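Local coordinates for protein SAP-like pentraxin (Limulus polyphemus, PDB 3FLP) that is a calcium-binding invertebrate lectin of the pentraxin family that probably binds sugars and assembles into a doubly stacked cyclic heptamer, at the interface of chains A and B. Coordinates in Å, arbitrary orientation; residue numbers count along the deposited sequence, not the author numbering. Chains: chain A/B, SAP-like pentraxin.

Contact 1: the interface of chains A and B. Residues chain A 8, 41, 97-99, 211-213; chain B 33, 171.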
loop_
_atom_site.group_PDB
_atom_site.type_symbol
_atom_site.label_atom_id
_atom_site.label_comp_id
_atom_site.label_asym_id
_atom_site.label_seq_id
_atom_site.Cartn_x
_atom_site.Cartn_y
_atom_site.Cartn_z
ATOM N N LYS A 8 3.613 -29.410 22.827
ATOM C CA LYS A 8 4.555 -30.450 23.197
ATOM C C LYS A 8 3.899 -31.494 24.096
ATOM O O LYS A 8 2.866 -31.246 24.724
ATOM C CB LYS A 8 5.773 -29.842 23.913
ATOM C CG LYS A 8 5.520 -29.487 25.371
ATOM C CD LYS A 8 6.775 -28.961 26.061
ATOM C CE LYS A 8 6.454 -28.516 27.486
ATOM N NZ LYS A 8 7.654 -27.973 28.178
ATOM N N LYS A 41 13.587 -33.038 24.043
ATOM C CA LYS A 41 14.294 -32.605 25.240
ATOM C C LYS A 41 14.401 -33.895 26.048
ATOM O O LYS A 41 13.458 -34.292 26.724
ATOM C CB LYS A 41 13.480 -31.564 26.009
ATOM C CG LYS A 41 14.105 -31.189 27.350
ATOM C CD LYS A 41 13.168 -30.366 28.206
ATOM C CE LYS A 41 12.854 -29.026 27.565
ATOM N NZ LYS A 41 12.063 -28.166 28.497
ATOM N N GLY A 97 17.629 -32.086 29.456
ATOM C CA GLY A 97 16.783 -30.965 29.813
ATOM C C GLY A 97 16.795 -29.845 28.782
ATOM O O GLY A 97 16.018 -28.897 28.900
ATOM N N GLN A 98 17.679 -29.935 27.786
ATOM C CA GLN A 98 17.751 -28.929 26.720
ATOM C C GLN A 98 17.121 -29.466 25.433
ATOM O O GLN A 98 17.052 -30.677 25.224
ATOM C CB GLN A 98 19.200 -28.518 26.436
ATOM C CG GLN A 98 19.828 -27.702 27.555
ATOM C CD GLN A 98 19.000 -26.481 27.903
ATOM O OE1 GLN A 98 18.877 -25.551 27.104
ATOM N NE2 GLN A 98 18.410 -26.487 29.092
ATOM N N TRP A 99 16.660 -28.553 24.581
ATOM C CA TRP A 99 16.025 -28.913 23.317
ATOM C C TRP A 99 17.019 -29.138 22.186
ATOM O O TRP A 99 18.037 -28.456 22.094
ATOM C CB TRP A 99 15.052 -27.821 22.869
ATOM C CG TRP A 99 13.774 -27.726 23.642
ATOM C CD1 TRP A 99 13.440 -26.778 24.582
ATOM C CD2 TRP A 99 12.619 -28.569 23.494
ATOM N NE1 TRP A 99 12.149 -26.979 25.013
ATOM C CE2 TRP A 99 11.623 -28.069 24.365
ATOM C CE3 TRP A 99 12.333 -29.698 22.709
ATOM C CZ2 TRP A 99 10.356 -28.660 24.470
ATOM C CZ3 TRP A 99 11.075 -30.287 22.813
ATOM C CH2 TRP A 99 10.102 -29.763 23.687
ATOM N N ILE A 211 3.236 -26.583 26.090
ATOM C CA ILE A 211 3.812 -25.792 25.010
ATOM C C ILE A 211 5.338 -25.839 25.029
ATOM O O ILE A 211 5.967 -25.734 26.085
ATOM C CB ILE A 211 3.364 -24.310 25.121
ATOM C CG1 ILE A 211 1.845 -24.206 24.930
ATOM C CG2 ILE A 211 4.096 -23.453 24.080
ATOM C CD1 ILE A 211 1.369 -24.595 23.527
ATOM N N SER A 212 5.928 -26.002 23.850
ATOM C CA SER A 212 7.376 -26.031 23.721
ATOM C C SER A 212 7.911 -24.622 23.493
ATOM O O SER A 212 7.384 -23.885 22.665
ATOM C CB SER A 212 7.780 -26.906 22.544
ATOM O OG SER A 212 9.062 -26.530 22.084
ATOM N N HIS A 213 8.957 -24.253 24.225
ATOM C CA HIS A 213 9.562 -22.934 24.073
ATOM C C HIS A 213 10.952 -23.021 23.458
ATOM O O HIS A 213 11.806 -22.171 23.706
ATOM C CB HIS A 213 9.627 -22.211 25.422
ATOM C CG HIS A 213 8.279 -21.948 26.015
ATOM N ND1 HIS A 213 7.641 -22.849 26.841
ATOM C CD2 HIS A 213 7.403 -20.935 25.816
ATOM C CE1 HIS A 213 6.429 -22.403 27.123
ATOM N NE2 HIS A 213 6.258 -21.245 26.512
ATOM N N GLN B 33 12.237 -27.526 35.904
ATOM C CA GLN B 33 13.119 -26.462 35.435
ATOM C C GLN B 33 12.440 -25.115 35.651
ATOM O O GLN B 33 11.213 -25.021 35.677
ATOM C CB GLN B 33 13.407 -26.622 33.939
ATOM C CG GLN B 33 13.987 -27.959 33.524
ATOM C CD GLN B 33 14.157 -28.059 32.017
ATOM O OE1 GLN B 33 13.180 -27.997 31.265
ATOM N NE2 GLN B 33 15.396 -28.206 31.568
ATOM N N GLU B 171 10.928 -23.807 31.953
ATOM C CA GLU B 171 11.925 -24.412 31.079
ATOM C C GLU B 171 13.254 -23.733 31.377
ATOM O O GLU B 171 13.275 -22.675 31.998
ATOM C CB GLU B 171 11.557 -24.187 29.608
ATOM C CG GLU B 171 10.308 -24.927 29.156
ATOM C CD GLU B 171 10.300 -25.188 27.661
ATOM O OE1 GLU B 171 11.381 -25.479 27.117
ATOM O OE2 GLU B 171 9.220 -25.122 27.033
HETATM O O HOH W 1 6.889 -25.351 29.283
#

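Contact 2: the interface of chains A and B. Residues chain A 213-214, 217; chain B 169, 173, 177, 180-181, 189.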
loop_
_atom_site.group_PDB
_atom_site.type_symbol
_atom_site.label_atom_id
_atom_site.label_comp_id
_atom_site.label_asym_id
_atom_site.label_seq_id
_atom_site.Cartn_x
_atom_site.Cartn_y
_atom_site.Cartn_z
ATOM N N HIS A 213 8.957 -24.253 24.225
ATOM C CA HIS A 213 9.562 -22.934 24.073
ATOM C C HIS A 213 10.952 -23.021 23.458
ATOM O O HIS A 213 11.806 -22.171 23.706
ATOM C CB HIS A 213 9.627 -22.211 25.422
ATOM C CG HIS A 213 8.279 -21.948 26.015
ATOM N ND1 HIS A 213 7.641 -22.849 26.841
ATOM C CD2 HIS A 213 7.403 -20.935 25.816
ATOM C CE1 HIS A 213 6.429 -22.403 27.123
ATOM N NE2 HIS A 213 6.258 -21.245 26.512
ATOM N N MET A 214 11.178 -24.052 22.652
ATOM C CA MET A 214 12.461 -24.221 21.986
ATOM C C MET A 214 12.654 -23.115 20.965
ATOM O O MET A 214 13.739 -22.546 20.843
ATOM C CB MET A 214 12.521 -25.562 21.247
ATOM C CG MET A 214 13.682 -25.657 20.251
ATOM S SD MET A 214 13.847 -27.267 19.449
ATOM C CE MET A 214 15.532 -27.182 18.844
ATOM N N LEU A 217 9.453 -18.040 22.631
ATOM C CA LEU A 217 9.370 -17.844 24.074
ATOM C C LEU A 217 7.963 -17.406 24.460
ATOM O O LEU A 217 7.568 -17.615 25.627
ATOM C CB LEU A 217 10.393 -16.795 24.537
ATOM C CG LEU A 217 11.872 -17.175 24.393
ATOM C CD1 LEU A 217 12.730 -16.116 25.056
ATOM C CD2 LEU A 217 12.130 -18.533 25.042
ATOM O OXT LEU A 217 7.281 -16.865 23.569
ATOM N N TRP B 169 9.373 -18.923 33.203
ATOM C CA TRP B 169 9.058 -20.076 32.354
ATOM C C TRP B 169 9.428 -21.352 33.113
ATOM O O TRP B 169 10.340 -21.339 33.940
ATOM C CB TRP B 169 9.883 -20.054 31.064
ATOM C CG TRP B 169 9.615 -18.924 30.112
ATOM C CD1 TRP B 169 8.809 -18.954 29.009
ATOM C CD2 TRP B 169 10.227 -17.625 30.128
ATOM N NE1 TRP B 169 8.889 -17.759 28.329
ATOM C CE2 TRP B 169 9.751 -16.924 28.995
ATOM C CE3 TRP B 169 11.134 -16.988 30.987
ATOM C CZ2 TRP B 169 10.149 -15.617 28.698
ATOM C CZ3 TRP B 169 11.537 -15.681 30.691
ATOM C CH2 TRP B 169 11.041 -15.013 29.555
ATOM N N LEU B 173 15.808 -21.803 29.726
ATOM C CA LEU B 173 16.149 -21.018 28.541
ATOM C C LEU B 173 17.628 -21.075 28.188
ATOM O O LEU B 173 18.481 -21.145 29.067
ATOM C CB LEU B 173 15.744 -19.546 28.746
ATOM C CG LEU B 173 14.345 -19.081 28.324
ATOM C CD1 LEU B 173 13.292 -19.967 28.926
ATOM C CD2 LEU B 173 14.132 -17.636 28.747
ATOM N N GLN B 177 18.421 -17.377 24.009
ATOM C CA GLN B 177 17.071 -16.969 24.360
ATOM C C GLN B 177 17.064 -15.880 25.440
ATOM O O GLN B 177 16.264 -14.945 25.379
ATOM C CB GLN B 177 16.259 -18.183 24.820
ATOM C CG GLN B 177 15.998 -19.191 23.713
ATOM C CD GLN B 177 15.148 -20.365 24.178
ATOM O OE1 GLN B 177 15.447 -21.001 25.195
ATOM N NE2 GLN B 177 14.085 -20.665 23.429
ATOM N N THR B 180 17.490 -12.519 24.026
ATOM C CA THR B 180 16.313 -11.991 23.340
ATOM C C THR B 180 15.301 -11.494 24.373
ATOM O O THR B 180 14.460 -10.656 24.070
ATOM C CB THR B 180 15.622 -13.054 22.429
ATOM O OG1 THR B 180 15.139 -14.144 23.227
ATOM C CG2 THR B 180 16.601 -13.578 21.377
ATOM N N VAL B 181 15.382 -12.015 25.594
ATOM C CA VAL B 181 14.469 -11.588 26.648
ATOM C C VAL B 181 14.911 -10.223 27.186
ATOM O O VAL B 181 14.090 -9.327 27.366
ATOM C CB VAL B 181 14.441 -12.586 27.829
ATOM C CG1 VAL B 181 13.545 -12.057 28.939
ATOM C CG2 VAL B 181 13.956 -13.939 27.362
ATOM N N PRO B 189 9.427 -11.013 25.452
ATOM C CA PRO B 189 8.693 -12.259 25.712
ATOM C C PRO B 189 7.953 -12.269 27.047
ATOM O O PRO B 189 8.303 -11.531 27.974
ATOM C CB PRO B 189 9.787 -13.331 25.690
ATOM C CG PRO B 189 10.922 -12.696 24.978
ATOM C CD PRO B 189 10.877 -11.272 25.435
#

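Contact 1: the interface of chains A and B
B:Glu171 pushes its carboxylate into a polar pocket of chain A, and each oxygen is gripped by its own donors. A:Trp99 crosses it at about a right angle, its indole plane turned 50° from the carboxylate. In the ring plane, NE1 of A:Trp99 points at OE1 of B:Glu171, 2.7 Å away, on the syn side. A:His213 holds the other oxygen with two groups from the same face of the carboxylate. Ring nitrogen ND1 of A:His213 stands above the carboxylate plane, 2.8 Å from OE2 of B:Glu171. The backbone N of A:His213 reaches the syn side of OE2 of B:Glu171 at 3.0 Å.

A:Lys8 comes tip to tip, its NZ making a long, weak salt bridge to OE2; a water also joins the two. A:Lys41 has CG anti to its backbone N (chi1 174°), and its bend at chi3 lays CE over one face of the A:Trp99 indole and turns NZ to chain B. A:Ser212 OG lies over the other face. NZ of A:Lys41 is 3.0 Å from the amide OE1 of B:Gln33; its bond to OE1 of B:Glu171 is weak, though also a salt bridge. B:Gln33 NE2 meets the backbone O of A:Gly97 at 2.8 Å. Both lysines would be expected to stabilise a negative charge on B:Glu171.

On chain A the partners come from strands 7-11 and 33-42 and loops of the pentraxin fold. B:Gln33 starts strand 33-42, and B:Glu171 follows strand 161-169.

Contact 2: the interface of chains A and B
A:Leu217, the C-terminal residue of chain A, inserts its side chain into a largely apolar pocket of chain B, edged by the amide of B:Gln177 and the hydroxyl of B:Thr180. CG anti to the carbonyl carbon (chi1 -66°) carries the branch away from the terminal carboxylate into chain B. CD1 of A:Leu217 packs tightly on CG2 of B:Val181, 3.4 Å away, and also touches B:Thr180 OG1. CD2 of A:Leu217 lies 3.6 Å from the amide CD of B:Gln177 and approaches CG of B:Leu173. CB of A:Leu217 rests on CB of B:Pro189 at 3.7 Å.

The terminal carboxylate is held as well. NE1 of B:Trp169 donates to O of A:Leu217 at 3.0 Å. The bond is nearly straight, 164° at the hydrogen. The oxygen lies in the indole plane, while the donor is tilted from the plane of the carboxylate.

A second polar link lies nearby. B:Gln177 extends its chain beyond CG and brings NE2 to the backbone O of A:His213, 2.7 Å away. The donor lies in the plane of that carbonyl. The imidazole of A:His213 meets B:Trp169 edge to face, with the planes 71° apart. CD1 at the indole edge stands over the imidazole near its rim.

Further out, CD2 of B:Leu173 covers one face of the B:Trp169 indole, and B:Pro189 CB lies at its edge. B:Thr180 OG1 donates to the backbone O of B:Gln177 at 2.6 Å, one turn back in helix 175-182. This bond directs the hydroxyl group.

The site anchors the C-terminus of one subunit on its neighbour and so probably helps join neighbours in the heptameric pentraxin ring.

Contact 1 and contact 2 adjoin in one subunit interface, with the centres of their C-alpha atoms about 10 Å apart. A:His213 belongs to both, and each uses different groups of it. On chain B, the segment from the end of strand 161-169 into helix 175-182 supplies residues to both. Contact 1 is mainly polar and charged; contact 2 adds a buried apolar anchor. Together they fix the C-terminal segment of one subunit against the next. Repeated between neighbours, such a joint would help close the heptameric ring.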